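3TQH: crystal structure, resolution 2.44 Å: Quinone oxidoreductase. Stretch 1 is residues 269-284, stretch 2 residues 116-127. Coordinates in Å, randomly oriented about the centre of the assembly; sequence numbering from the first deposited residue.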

# COMPACT_ATOMS: atom_id res chain seq x y z
N GLN A 269 4.60 5.24 7.45
CA GLN A 269 5.82 6.04 7.42
C GLN A 269 6.90 5.30 6.64
O GLN A 269 6.96 4.07 6.67
CB GLN A 269 6.31 6.32 8.84
CG GLN A 269 5.37 7.13 9.70
CD GLN A 269 5.91 7.32 11.11
OE1 GLN A 269 7.07 7.71 11.30
NE2 GLN A 269 5.08 7.03 12.11
N PHE A 270 7.77 6.05 5.96
CA PHE A 270 8.92 5.44 5.31
C PHE A 270 9.96 5.03 6.34
O PHE A 270 10.40 5.85 7.15
CB PHE A 270 9.55 6.36 4.27
CG PHE A 270 10.50 5.65 3.35
CD1 PHE A 270 10.01 4.93 2.26
CD2 PHE A 270 11.87 5.64 3.60
CE1 PHE A 270 10.87 4.24 1.42
CE2 PHE A 270 12.74 4.95 2.75
CZ PHE A 270 12.23 4.25 1.66
N ASN A 271 10.35 3.76 6.32
CA ASN A 271 11.39 3.25 7.20
C ASN A 271 12.44 2.45 6.42
O ASN A 271 12.17 1.36 5.92
CB ASN A 271 10.80 2.40 8.32
CG ASN A 271 11.84 2.03 9.39
OD1 ASN A 271 12.76 1.25 9.14
ND2 ASN A 271 11.69 2.61 10.58
N ILE A 272 13.65 3.01 6.35
CA ILE A 272 14.75 2.41 5.61
C ILE A 272 15.04 0.97 6.06
O ILE A 272 15.19 0.08 5.23
CB ILE A 272 16.02 3.28 5.72
CG1 ILE A 272 15.81 4.61 4.98
CG2 ILE A 272 17.23 2.55 5.16
CD1 ILE A 272 16.93 5.61 5.15
N GLU A 273 15.10 0.76 7.37
CA GLU A 273 15.44 -0.55 7.94
C GLU A 273 14.36 -1.60 7.66
O GLU A 273 14.68 -2.75 7.34
CB GLU A 273 15.69 -0.44 9.45
CG GLU A 273 17.01 0.25 9.84
CD GLU A 273 17.02 1.78 9.63
OE1 GLU A 273 15.93 2.41 9.55
OE2 GLU A 273 18.13 2.35 9.56
N GLU A 274 13.09 -1.21 7.75
CA GLU A 274 11.98 -2.12 7.48
C GLU A 274 11.86 -2.50 6.00
O GLU A 274 11.63 -3.66 5.68
CB GLU A 274 10.65 -1.53 7.96
CG GLU A 274 10.56 -1.39 9.47
CD GLU A 274 9.25 -0.77 9.94
OE1 GLU A 274 8.53 -0.17 9.11
OE2 GLU A 274 8.94 -0.89 11.15
N LEU A 275 12.02 -1.52 5.11
CA LEU A 275 11.96 -1.78 3.68
C LEU A 275 13.14 -2.64 3.21
O LEU A 275 12.96 -3.52 2.37
CB LEU A 275 11.89 -0.46 2.90
CG LEU A 275 11.56 -0.58 1.40
CD1 LEU A 275 10.25 -1.32 1.16
CD2 LEU A 275 11.52 0.80 0.77
N HIS A 276 14.33 -2.38 3.74
CA HIS A 276 15.49 -3.27 3.56
C HIS A 276 15.11 -4.70 3.93
O HIS A 276 15.40 -5.65 3.19
CB HIS A 276 16.65 -2.85 4.48
CG HIS A 276 17.64 -1.92 3.86
ND1 HIS A 276 18.29 -2.19 2.67
CD2 HIS A 276 18.15 -0.74 4.30
CE1 HIS A 276 19.13 -1.21 2.39
NE2 HIS A 276 19.06 -0.31 3.36
N TYR A 277 14.45 -4.83 5.08
CA TYR A 277 14.02 -6.13 5.62
C TYR A 277 13.00 -6.80 4.70
O TYR A 277 13.17 -7.96 4.33
CB TYR A 277 13.46 -5.94 7.04
CG TYR A 277 12.82 -7.17 7.63
CD1 TYR A 277 13.60 -8.24 8.07
CD2 TYR A 277 11.44 -7.26 7.76
CE1 TYR A 277 13.02 -9.37 8.62
CE2 TYR A 277 10.85 -8.40 8.31
CZ TYR A 277 11.65 -9.44 8.74
OH TYR A 277 11.07 -10.56 9.28
N LEU A 278 11.95 -6.06 4.34
CA LEU A 278 10.90 -6.59 3.46
C LEU A 278 11.46 -7.01 2.10
O LEU A 278 11.10 -8.06 1.57
CB LEU A 278 9.79 -5.56 3.27
CG LEU A 278 8.96 -5.25 4.52
CD1 LEU A 278 7.97 -4.13 4.22
CD2 LEU A 278 8.24 -6.49 5.02
N GLY A 279 12.35 -6.19 1.54
CA GLY A 279 12.97 -6.49 0.26
C GLY A 279 13.86 -7.73 0.30
O GLY A 279 13.92 -8.48 -0.67
N LYS A 280 14.55 -7.92 1.41
CA LYS A 280 15.40 -9.11 1.59
C LYS A 280 14.55 -10.38 1.57
O LYS A 280 14.87 -11.35 0.87
CB LYS A 280 16.18 -9.01 2.89
CG LYS A 280 17.41 -9.91 2.94
CD LYS A 280 18.25 -9.65 4.18
CE LYS A 280 19.55 -10.43 4.14
NZ LYS A 280 20.28 -10.33 5.43
N LEU A 281 13.45 -10.37 2.33
CA LEU A 281 12.50 -11.48 2.37
C LEU A 281 12.02 -11.83 0.97
O LEU A 281 12.00 -13.00 0.60
CB LEU A 281 11.28 -11.14 3.24
CG LEU A 281 11.47 -10.99 4.76
CD1 LEU A 281 10.11 -10.73 5.41
CD2 LEU A 281 12.14 -12.21 5.38
N VAL A 282 11.65 -10.82 0.19
CA VAL A 282 11.17 -11.05 -1.17
C VAL A 282 12.24 -11.67 -2.05
O VAL A 282 11.96 -12.58 -2.83
CB VAL A 282 10.64 -9.77 -1.83
CG1 VAL A 282 10.13 -10.07 -3.23
CG2 VAL A 282 9.54 -9.15 -0.99
N SER A 283 13.48 -11.19 -1.93
CA SER A 283 14.59 -11.72 -2.72
C SER A 283 14.95 -13.15 -2.33
O SER A 283 15.43 -13.92 -3.16
CB SER A 283 15.83 -10.83 -2.60
OG SER A 283 16.24 -10.68 -1.26
N GLU A 284 14.72 -13.51 -1.07
CA GLU A 284 15.01 -14.86 -0.57
C GLU A 284 13.82 -15.83 -0.71
O GLU A 284 13.83 -16.92 -0.14
CB GLU A 284 15.47 -14.78 0.90
CG GLU A 284 16.81 -14.08 1.10
CD GLU A 284 17.18 -13.86 2.57
OE1 GLU A 284 16.28 -13.84 3.44
OE2 GLU A 284 18.39 -13.69 2.85
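Stretch 2, residues 116-127: PDTIIQKLEKLS

Stretch 2 runs along one side of the helix 272-283 in the same general direction as the helix itself, as a lead-in through Thr118, a short strand, 119-121, and an irregular segment with a turn from Leu123 to Leu126. The strand and helix axes cross at -44° with a closest approach of 8.8 Å. CA neighbours mark the register: Phe270 CA to Thr118 CA 6.2 Å, Ile272 CA to Ile120 CA 6.6 Å, Gly279 CA to Leu123 CA 7.1 Å and Ser283 CA to Lys125 CA 5.3 Å. No hydrogen bond links the two stretches; they meet through packing that buries 662 Å², both sides summed.

Ile120 covers the most surface. In an extended conformation, phi/psi -135/168, it points its CB toward the helix with chi1 p and chi2 t. Its CG2 lies 3.8 Å from Ile272 CG2 and 4.4 Å from Phe270 CZ, while its CD1 reaches 3.8 Å from Leu275 CG and sits over one face of the His276 ring, 3.9 Å from His276 ND1. The side chain thus touches Phe270 before the helix and Ile272, Leu275 and His276 in its first turns.

Phe270, two residues before the first helical residue, lays its ring against the backbone leading into the strand. Thr118 CA stands 3.6 Å from the centroid of the Phe270 ring, 18° off the normal, a CH-pi contact over the face; Phe270 CZ is 3.2 Å from Thr118 C, and Phe270 CD2 is 3.1 Å from Asp117 O. The CA-to-CB bond of Thr118 points away, and the closest contacts of the ring are to main chain. Asn271 caps the helix start, its OD1 accepting from Glu274 N at 2.8 Å.

Farther along, Ser283 receives the turn of stretch 2. Its CB touches Lys125 CB at 3.7 Å, and its OG, 3.7 Å from Leu123 CD1, donates back to Lys280 O at 2.6 Å, so the hydroxyl is satisfied within its own helix. Leu123 and Leu126, the ends of a type I turn closed by Leu126 N to Leu123 O at 3.2 Å, both lie on the helix: Leu123 CD1 lies 3.6 Å from Lys280 CA, and Leu126 CD2 lies 3.4 Å from Val282 CG1. Gly279 faces both leucines with bare backbone, with Gly279 O 3.7 Å from Leu123 CD1; a CB there would stand 3.6 Å from Leu126 CD1. Lys122, just before the turn, donates from NZ to Leu123 O at 2.9 Å and to Leu126 O at 2.6 Å.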

# COMPACT_ATOMS: atom_id res chain seq x y z
N PRO A 116 16.97 11.13 -0.72
CA PRO A 116 17.63 9.89 -0.31
C PRO A 116 17.04 9.25 0.95
O PRO A 116 17.31 8.08 1.23
CB PRO A 116 19.08 10.32 -0.06
CG PRO A 116 19.03 11.81 0.10
CD PRO A 116 17.90 12.27 -0.76
N ASP A 117 16.25 10.02 1.70
CA ASP A 117 15.61 9.54 2.92
C ASP A 117 14.40 8.67 2.64
O ASP A 117 13.97 7.92 3.51
CB ASP A 117 15.20 10.72 3.81
CG ASP A 117 16.40 11.58 4.24
OD1 ASP A 117 17.31 11.05 4.92
OD2 ASP A 117 16.43 12.78 3.89
N THR A 118 13.84 8.77 1.43
CA THR A 118 12.65 7.98 1.07
C THR A 118 12.92 6.93 -0.03
O THR A 118 12.00 6.52 -0.74
CB THR A 118 11.46 8.88 0.67
OG1 THR A 118 11.71 9.51 -0.59
CG2 THR A 118 11.22 9.95 1.75
N ILE A 119 14.17 6.50 -0.15
CA ILE A 119 14.53 5.39 -1.05
C ILE A 119 15.52 4.45 -0.39
O ILE A 119 16.12 4.79 0.63
CB ILE A 119 15.15 5.89 -2.39
CG1 ILE A 119 16.48 6.62 -2.14
CG2 ILE A 119 14.19 6.80 -3.12
CD1 ILE A 119 17.43 6.55 -3.33
N ILE A 120 15.67 3.26 -0.96
CA ILE A 120 16.79 2.37 -0.65
C ILE A 120 17.37 1.79 -1.95
O ILE A 120 16.76 1.91 -3.01
CB ILE A 120 16.40 1.23 0.34
CG1 ILE A 120 15.35 0.29 -0.26
CG2 ILE A 120 15.89 1.81 1.66
CD1 ILE A 120 15.24 -1.03 0.47
N GLN A 121 18.54 1.17 -1.86
CA GLN A 121 19.12 0.44 -2.99
C GLN A 121 18.24 -0.78 -3.24
O GLN A 121 17.93 -1.52 -2.31
CB GLN A 121 20.54 -0.04 -2.67
CG GLN A 121 21.55 1.07 -2.37
CD GLN A 121 21.87 1.92 -3.59
OE1 GLN A 121 22.19 1.41 -4.67
NE2 GLN A 121 21.79 3.24 -3.42
N LYS A 122 17.81 -0.97 -4.49
CA LYS A 122 17.12 -2.21 -4.87
C LYS A 122 18.12 -3.37 -4.80
O LYS A 122 19.22 -3.28 -5.34
CB LYS A 122 16.54 -2.12 -6.29
CG LYS A 122 15.78 -3.38 -6.72
CD LYS A 122 15.38 -3.38 -8.20
CE LYS A 122 16.53 -3.72 -9.15
NZ LYS A 122 17.07 -5.09 -8.93
N LEU A 123 17.74 -4.45 -4.12
CA LEU A 123 18.54 -5.67 -4.12
C LEU A 123 18.58 -6.25 -5.54
O LEU A 123 17.62 -6.13 -6.29
CB LEU A 123 17.96 -6.68 -3.13
CG LEU A 123 18.21 -6.35 -1.66
CD1 LEU A 123 17.35 -7.20 -0.75
CD2 LEU A 123 19.70 -6.51 -1.32
N GLU A 124 19.70 -6.86 -5.90
CA GLU A 124 19.89 -7.38 -7.27
C GLU A 124 18.83 -8.42 -7.64
O GLU A 124 18.31 -8.41 -8.76
CB GLU A 124 21.31 -7.94 -7.45
CG GLU A 124 21.51 -8.97 -8.59
CD GLU A 124 21.30 -8.41 -10.01
OE1 GLU A 124 20.58 -7.39 -10.18
OE2 GLU A 124 21.86 -9.01 -10.95
N LYS A 125 18.50 -9.31 -6.70
CA LYS A 125 17.55 -10.39 -6.96
C LYS A 125 16.12 -9.91 -7.20
O LYS A 125 15.32 -10.62 -7.81
CB LYS A 125 17.57 -11.40 -5.81
CG LYS A 125 18.87 -12.15 -5.66
CD LYS A 125 18.99 -13.31 -6.65
CE LYS A 125 18.19 -14.52 -6.18
NZ LYS A 125 18.48 -15.72 -7.02
N LEU A 126 15.79 -8.71 -6.70
CA LEU A 126 14.48 -8.11 -6.91
C LEU A 126 14.34 -7.57 -8.34
O LEU A 126 15.23 -6.88 -8.82
CB LEU A 126 14.25 -6.94 -5.94
CG LEU A 126 13.90 -7.21 -4.48
CD1 LEU A 126 13.80 -5.88 -3.71
CD2 LEU A 126 12.59 -7.97 -4.37
N SER A 127 13.23 -7.88 -9.00
CA SER A 127 12.90 -7.21 -10.25
C SER A 127 12.43 -5.79 -9.93
O SER A 127 12.04 -5.51 -8.80
CB SER A 127 11.82 -7.97 -11.02
OG SER A 127 10.54 -7.75 -10.45